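PDB 2XPI: anaphase-promoting complex subunit CUT9 from Schizosaccharomyces pombe, which serves as a tetratricopeptide-repeat subunit of the APC/C, the cell cycle-regulated E3 ubiquitin ligase that controls progression through mitosis and G1. Local coordinates for residues A[484-488]-A[489-493]; A[492-495]-A[496-500]; A[502-505]-A[506-509]. All blocks are in the same frame, centred on the assembly; numbering follows the deposited sequence.

Interaction 1: residues A[484-488]-A[489-493]; sequences VAFNK and SDMQT
Met491 reaches back across the tight turn between the two helices of TPR 12 to meet the ring of Phe486. Its CB points away from residues 484-488, and CG continues beside the backbone N (chi1 -64°). A bend at chi2 then swings the thioether toward the aromatic group. SD comes beside the ring obliquely, 3.3 Å from Phe486 CD2, in a Met-aromatic contact. The terminal CE goes further and lies over one face, 3.9 Å from the centroid of the Phe486 ring and 25° off its normal, a CH-pi contact offset toward the rim. The same methyl lies 3.5 Å from Phe486 O, bordering both the ring and the backbone carbonyl of Phe486.

The turn itself is closed by Asp490 N, which donates to Ala485 O at 2.9 Å. Asp490 is also the N-cap of helix 491-507. Its OD2 accepts from Thr493 N at 3.3 Å, while OD1 takes the hydroxyl proton of Thr493 OG1; both donors come from above the carboxylate plane. Thr493, bonded to Asp490 through both N and OG1, has its CG2 methyl 4.0 Å from Ala485 CB, across the turn. Phe486 also meets an apolar side chain on a chain of another protein, consistent with the binding of Hcn1 by TPR repeats 8 and 10-13. Helix 516-528 packs against Phe486 and Met491 through Lys528.

Interaction 2: residues A[492-495]-A[496-500]; sequences QTAI and NHFQN
The rings of Phe498 and His497 each reach back to the residue four positions earlier, Ala494 and Thr493, both obliquely. Both belong to the i to i+4 ladder of helix 491-507, the second helix of TPR 12. The Phe498 ring meets Ala494 O, and its CE2 lies 3.9 Å from Ala494 CB. On the next ridge, Thr493 and His497 lie side by side pointing the same way. With OG1 beside the backbone N (chi1 -59°), Thr493 turns CG2 toward the imidazole, 3.6 Å from His497 CE1. The amides of Gln492 and Asn496 are turned 77° against each other, with NE2 of Gln492 3.8 Å from ND2 of Asn496, a loose contact and not a hydrogen bond.

Beneath these side chains run four regular backbone bonds, from Asn496 N to Gln492 O through Gln499 N to Ile495 O. The bond from Phe498 N to Ala494 O, 2.9 Å long, is nearly straight at 174°. Helix 516-528 packs against Ile495 and Phe498, whereas helix 475-487 meets Ala494, His497 and Phe498; the helix is thus wedged between its repeat partner and the first helix of the following repeat. Phe498 also touches an apolar side chain on a chain of another protein.

Gln499, extended beyond CG, runs alongside Ile495. Its OE1 is hydrogen-bonded to Tyr526 OH, while its amide carbon CD rests 3.6 Å from Ile495 CG2.

Interaction 3: residues A[502-505]-A[506-509]; sequences LLLV and KKTQ
Lys506 N divides its hydrogen bond between Leu502 O at 3.3 Å and Leu503 O at 3.2 Å, both weak, as helix 491-507 nears its C-terminal end. The next donor, Lys507 N, bonds to Leu504 O three residues back, coming from 51° out of the carbonyl plane. Thr508 N is again shared weakly, between Leu504 O and Val505 O. Regular i to i+4 bonding thus gives way to a mixture with i to i+3 bonds.

Thr508 turns its side chain back onto this last turn. OG1 stands between the backbone N and the carbonyl carbon (chi1 81°), 3.2 Å from Val505 O, while OG1 is hydrogen-bonded to Ser510 OG. The extended chain of Lys507 runs back past Leu503 O, with CE 3.7 Å from that oxygen, and crosses Leu504, where NZ lies 3.8 Å from Leu504 CD1. Leu504 and Val505 face helix 475-487 through Pro475.

Two N-H groups, those of Lys506 and Thr508, each divide between two carbonyls, and the carbonyl of Lys507, at the very end, has a weak bond from Arg320 NH1. The chemistry implies a helix whose bonding loosens over its final turn.

In the fold
All three interactions belong to TPR 12 and use helix 491-507, following it from its N-cap to its C-terminal end. Interaction 1 also includes the end of helix 475-487 and adjoins interaction 2 through the packing of Ala485 and Phe486 on Ala494. Their centres are 9 Å apart, whereas those of interactions 1 and 3 are 22 Å apart. Interactions 1 and 2 are partly buried and touch a chain of another protein; interaction 3 is a surface contact that no other chain of the assembly reaches. The chemistry changes with position along the helix, from carboxylate capping and sulfur-aromatic packing, through a regular mid-helix ladder, to weak, shared backbone bonds with lysines alongside.

Interaction 1: residues A[484-488]-A[489-493]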
loop_
_atom_site.group_PDB
_atom_site.type_symbol
_atom_site.label_atom_id
_atom_site.label_comp_id
_atom_site.label_asym_id
_atom_site.label_seq_id
_atom_site.Cartn_x
_atom_site.Cartn_y
_atom_site.Cartn_z
ATOM N N VAL A 484 14.820 50.028 16.353
ATOM C CA VAL A 484 15.904 49.754 17.276
ATOM C C VAL A 484 16.747 51.007 17.433
ATOM O O VAL A 484 17.092 51.389 18.541
ATOM C CB VAL A 484 16.743 48.520 16.798
ATOM C CG1 VAL A 484 18.205 48.642 17.160
ATOM C CG2 VAL A 484 16.151 47.246 17.354
ATOM N N ALA A 485 17.059 51.667 16.327
ATOM C CA ALA A 485 17.805 52.912 16.403
ATOM C C ALA A 485 17.000 53.944 17.174
ATOM O O ALA A 485 17.550 54.747 17.891
ATOM C CB ALA A 485 18.121 53.419 15.023
ATOM N N PHE A 486 15.685 53.916 17.017
ATOM C CA PHE A 486 14.804 54.821 17.731
ATOM C C PHE A 486 14.756 54.464 19.216
ATOM O O PHE A 486 14.589 55.335 20.060
ATOM C CB PHE A 486 13.403 54.785 17.105
ATOM C CG PHE A 486 12.371 55.601 17.841
ATOM C CD1 PHE A 486 11.738 55.097 18.968
ATOM C CD2 PHE A 486 12.013 56.857 17.395
ATOM C CE1 PHE A 486 10.779 55.846 19.655
ATOM C CE2 PHE A 486 11.048 57.614 18.071
ATOM C CZ PHE A 486 10.434 57.097 19.201
ATOM N N ASN A 487 14.909 53.188 19.538
ATOM C CA ASN A 487 14.881 52.757 20.931
ATOM C C ASN A 487 16.167 53.073 21.686
ATOM O O ASN A 487 16.121 53.457 22.852
ATOM C CB ASN A 487 14.483 51.290 21.048
ATOM C CG ASN A 487 12.993 51.108 20.953
ATOM O OD1 ASN A 487 12.230 51.936 21.447
ATOM N ND2 ASN A 487 12.562 50.042 20.298
ATOM N N LYS A 488 17.308 52.934 21.018
ATOM C CA LYS A 488 18.484 53.694 21.416
ATOM C C LYS A 488 18.028 55.121 21.126
ATOM O O LYS A 488 16.865 55.335 20.796
ATOM C CB LYS A 488 19.679 53.301 20.553
ATOM C CG LYS A 488 19.596 51.863 20.052
ATOM C CD LYS A 488 20.962 51.191 19.927
ATOM C CE LYS A 488 20.828 49.717 19.527
ATOM N NZ LYS A 488 22.112 48.951 19.634
ATOM N N SER A 489 18.874 56.124 21.223
ATOM C CA SER A 489 18.345 57.419 20.808
ATOM C C SER A 489 19.009 57.969 19.556
ATOM O O SER A 489 19.520 59.083 19.541
ATOM C CB SER A 489 18.340 58.422 21.955
ATOM O OG SER A 489 17.092 58.345 22.632
ATOM N N ASP A 490 18.988 57.167 18.501
ATOM C CA ASP A 490 19.586 57.561 17.242
ATOM C C ASP A 490 18.491 57.884 16.243
ATOM O O ASP A 490 18.225 57.109 15.315
ATOM C CB ASP A 490 20.468 56.438 16.712
ATOM C CG ASP A 490 21.357 56.890 15.569
ATOM O OD1 ASP A 490 22.168 56.062 15.092
ATOM O OD2 ASP A 490 21.246 58.074 15.158
ATOM N N MET A 491 17.844 59.024 16.443
ATOM C CA MET A 491 16.725 59.395 15.608
ATOM C C MET A 491 17.143 59.503 14.148
ATOM O O MET A 491 16.415 59.070 13.247
ATOM C CB MET A 491 16.100 60.687 16.116
ATOM C CG MET A 491 15.519 60.524 17.499
ATOM S SD MET A 491 14.475 59.059 17.545
ATOM C CE MET A 491 14.375 58.716 19.307
ATOM N N GLN A 492 18.323 60.060 13.912
ATOM C CA GLN A 492 18.791 60.249 12.549
ATOM C C GLN A 492 18.825 58.928 11.794
ATOM O O GLN A 492 18.224 58.805 10.719
ATOM C CB GLN A 492 20.157 60.921 12.517
ATOM C CG GLN A 492 20.712 61.072 11.113
ATOM C CD GLN A 492 19.801 61.874 10.189
ATOM O OE1 GLN A 492 18.664 62.202 10.539
ATOM N NE2 GLN A 492 20.305 62.200 8.999
ATOM N N THR A 493 19.512 57.942 12.363
ATOM C CA THR A 493 19.558 56.602 11.780
ATOM C C THR A 493 18.149 55.989 11.625
ATOM O O THR A 493 17.789 55.491 10.553
ATOM C CB THR A 493 20.484 55.673 12.589
ATOM O OG1 THR A 493 21.808 56.232 12.611
ATOM C CG2 THR A 493 20.526 54.264 11.982
#

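Interaction 2: residues A[492-495]-A[496-500]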
loop_
_atom_site.group_PDB
_atom_site.type_symbol
_atom_site.label_atom_id
_atom_site.label_comp_id
_atom_site.label_asym_id
_atom_site.label_seq_id
_atom_site.Cartn_x
_atom_site.Cartn_y
_atom_site.Cartn_z
ATOM N N GLN A 492 18.323 60.060 13.912
ATOM C CA GLN A 492 18.791 60.249 12.549
ATOM C C GLN A 492 18.825 58.928 11.794
ATOM O O GLN A 492 18.224 58.805 10.719
ATOM C CB GLN A 492 20.157 60.921 12.517
ATOM C CG GLN A 492 20.712 61.072 11.113
ATOM C CD GLN A 492 19.801 61.874 10.189
ATOM O OE1 GLN A 492 18.664 62.202 10.539
ATOM N NE2 GLN A 492 20.305 62.200 8.999
ATOM N N THR A 493 19.512 57.942 12.363
ATOM C CA THR A 493 19.558 56.602 11.780
ATOM C C THR A 493 18.149 55.989 11.625
ATOM O O THR A 493 17.789 55.491 10.553
ATOM C CB THR A 493 20.484 55.673 12.589
ATOM O OG1 THR A 493 21.808 56.232 12.611
ATOM C CG2 THR A 493 20.526 54.264 11.982
ATOM N N ALA A 494 17.342 56.048 12.682
ATOM C CA ALA A 494 15.943 55.643 12.566
ATOM C C ALA A 494 15.256 56.254 11.340
ATOM O O ALA A 494 14.604 55.546 10.599
ATOM C CB ALA A 494 15.168 55.967 13.833
ATOM N N ILE A 495 15.398 57.561 11.119
ATOM C CA ILE A 495 14.740 58.203 9.980
ATOM C C ILE A 495 15.247 57.626 8.666
ATOM O O ILE A 495 14.465 57.374 7.744
ATOM C CB ILE A 495 14.959 59.728 9.985
ATOM C CG1 ILE A 495 13.951 60.402 10.916
ATOM C CG2 ILE A 495 14.856 60.304 8.577
ATOM C CD1 ILE A 495 14.473 61.677 11.534
ATOM N N ASN A 496 16.557 57.411 8.583
ATOM C CA ASN A 496 17.148 56.859 7.367
ATOM C C ASN A 496 16.602 55.466 7.071
ATOM O O ASN A 496 16.272 55.136 5.931
ATOM C CB ASN A 496 18.675 56.827 7.469
ATOM C CG ASN A 496 19.278 58.212 7.689
ATOM O OD1 ASN A 496 20.353 58.337 8.275
ATOM N ND2 ASN A 496 18.592 59.256 7.218
ATOM N N HIS A 497 16.497 54.651 8.113
ATOM C CA HIS A 497 15.979 53.308 7.957
ATOM C C HIS A 497 14.515 53.308 7.545
ATOM O O HIS A 497 14.151 52.650 6.573
ATOM C CB HIS A 497 16.212 52.493 9.222
ATOM C CG HIS A 497 17.599 51.948 9.324
ATOM N ND1 HIS A 497 18.259 51.797 10.525
ATOM C CD2 HIS A 497 18.457 51.517 8.367
ATOM C CE1 HIS A 497 19.461 51.292 10.304
ATOM N NE2 HIS A 497 19.604 51.109 9.004
ATOM N N PHE A 498 13.676 54.045 8.264
ATOM C CA PHE A 498 12.280 54.197 7.856
ATOM C C PHE A 498 12.103 54.715 6.434
ATOM O O PHE A 498 11.255 54.213 5.691
ATOM C CB PHE A 498 11.529 55.096 8.819
ATOM C CG PHE A 498 11.510 54.578 10.210
ATOM C CD1 PHE A 498 11.329 53.230 10.447
ATOM C CD2 PHE A 498 11.687 55.426 11.280
ATOM C CE1 PHE A 498 11.308 52.748 11.715
ATOM C CE2 PHE A 498 11.667 54.942 12.550
ATOM C CZ PHE A 498 11.480 53.604 12.772
ATOM N N GLN A 499 12.887 55.719 6.051
ATOM C CA GLN A 499 12.766 56.279 4.709
ATOM C C GLN A 499 13.119 55.247 3.643
ATOM O O GLN A 499 12.592 55.278 2.534
ATOM C CB GLN A 499 13.620 57.541 4.548
ATOM C CG GLN A 499 12.940 58.807 5.020
ATOM C CD GLN A 499 13.906 59.987 5.157
ATOM O OE1 GLN A 499 13.478 61.127 5.382
ATOM N NE2 GLN A 499 15.210 59.717 5.026
ATOM N N ASN A 500 14.008 54.323 3.985
ATOM C CA ASN A 500 14.412 53.299 3.035
ATOM C C ASN A 500 13.462 52.121 2.948
ATOM O O ASN A 500 13.336 51.510 1.891
ATOM C CB ASN A 500 15.837 52.843 3.299
ATOM C CG ASN A 500 16.790 53.372 2.268
ATOM O OD1 ASN A 500 17.357 54.454 2.422
ATOM N ND2 ASN A 500 16.940 52.635 1.175
#

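Interaction 3: residues A[502-505]-A[506-509]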
loop_
_atom_site.group_PDB
_atom_site.type_symbol
_atom_site.label_atom_id
_atom_site.label_comp_id
_atom_site.label_asym_id
_atom_site.label_seq_id
_atom_site.Cartn_x
_atom_site.Cartn_y
_atom_site.Cartn_z
ATOM N N LEU A 502 10.216 52.565 3.230
ATOM C CA LEU A 502 9.248 53.222 2.345
ATOM C C LEU A 502 9.664 53.221 0.879
ATOM O O LEU A 502 8.850 52.920 0.001
ATOM C CB LEU A 502 8.992 54.654 2.799
ATOM C CG LEU A 502 7.931 54.847 3.888
ATOM C CD1 LEU A 502 7.263 53.520 4.299
ATOM C CD2 LEU A 502 8.502 55.605 5.098
ATOM N N LEU A 503 10.920 53.559 0.608
ATOM C CA LEU A 503 11.414 53.484 -0.757
ATOM C C LEU A 503 11.309 52.054 -1.259
ATOM O O LEU A 503 10.800 51.817 -2.352
ATOM C CB LEU A 503 12.853 53.977 -0.864
ATOM C CG LEU A 503 13.102 55.433 -0.468
ATOM C CD1 LEU A 503 14.213 56.002 -1.323
ATOM C CD2 LEU A 503 11.845 56.269 -0.605
ATOM N N LEU A 504 11.774 51.106 -0.448
ATOM C CA LEU A 504 11.709 49.685 -0.793
ATOM C C LEU A 504 10.299 49.226 -1.135
ATOM O O LEU A 504 10.084 48.620 -2.176
ATOM C CB LEU A 504 12.244 48.822 0.345
ATOM C CG LEU A 504 13.584 48.142 0.110
ATOM C CD1 LEU A 504 13.945 48.150 -1.369
ATOM C CD2 LEU A 504 14.662 48.813 0.928
ATOM N N VAL A 505 9.352 49.505 -0.245
ATOM C CA VAL A 505 7.957 49.120 -0.421
ATOM C C VAL A 505 7.334 49.598 -1.730
ATOM O O VAL A 505 6.436 48.952 -2.268
ATOM C CB VAL A 505 7.096 49.628 0.746
ATOM C CG1 VAL A 505 5.619 49.571 0.397
ATOM C CG2 VAL A 505 7.373 48.814 1.977
ATOM N N LYS A 506 7.802 50.731 -2.244
ATOM C CA LYS A 506 7.246 51.273 -3.480
ATOM C C LYS A 506 7.609 50.404 -4.693
ATOM O O LYS A 506 6.853 50.330 -5.667
ATOM C CB LYS A 506 7.690 52.725 -3.675
ATOM C CG LYS A 506 6.614 53.741 -3.359
ATOM C CD LYS A 506 5.436 53.581 -4.321
ATOM C CE LYS A 506 4.446 54.747 -4.228
ATOM N NZ LYS A 506 3.273 54.552 -5.132
ATOM N N LYS A 507 8.761 49.739 -4.610
ATOM C CA LYS A 507 9.243 48.847 -5.665
ATOM C C LYS A 507 8.606 47.453 -5.598
ATOM O O LYS A 507 8.538 46.740 -6.604
ATOM C CB LYS A 507 10.770 48.722 -5.596
ATOM C CG LYS A 507 11.509 50.055 -5.535
ATOM C CD LYS A 507 12.989 49.846 -5.241
ATOM C CE LYS A 507 13.642 51.102 -4.656
ATOM N NZ LYS A 507 14.910 50.796 -3.910
ATOM N N THR A 508 8.142 47.060 -4.418
ATOM C CA THR A 508 7.536 45.749 -4.265
ATOM C C THR A 508 6.057 45.795 -4.621
ATOM O O THR A 508 5.573 46.784 -5.157
ATOM C CB THR A 508 7.699 45.220 -2.839
ATOM O OG1 THR A 508 6.697 45.804 -1.996
ATOM C CG2 THR A 508 9.094 45.546 -2.307
ATOM N N GLN A 509 5.341 44.717 -4.321
ATOM C CA GLN A 509 3.931 44.614 -4.663
ATOM C C GLN A 509 3.153 44.237 -3.422
ATOM O O GLN A 509 2.164 43.508 -3.497
ATOM C CB GLN A 509 3.700 43.573 -5.770
ATOM C CG GLN A 509 4.535 43.801 -7.021
ATOM C CD GLN A 509 4.372 42.692 -8.049
ATOM O OE1 GLN A 509 4.070 42.945 -9.214
ATOM N NE2 GLN A 509 4.569 41.458 -7.620
#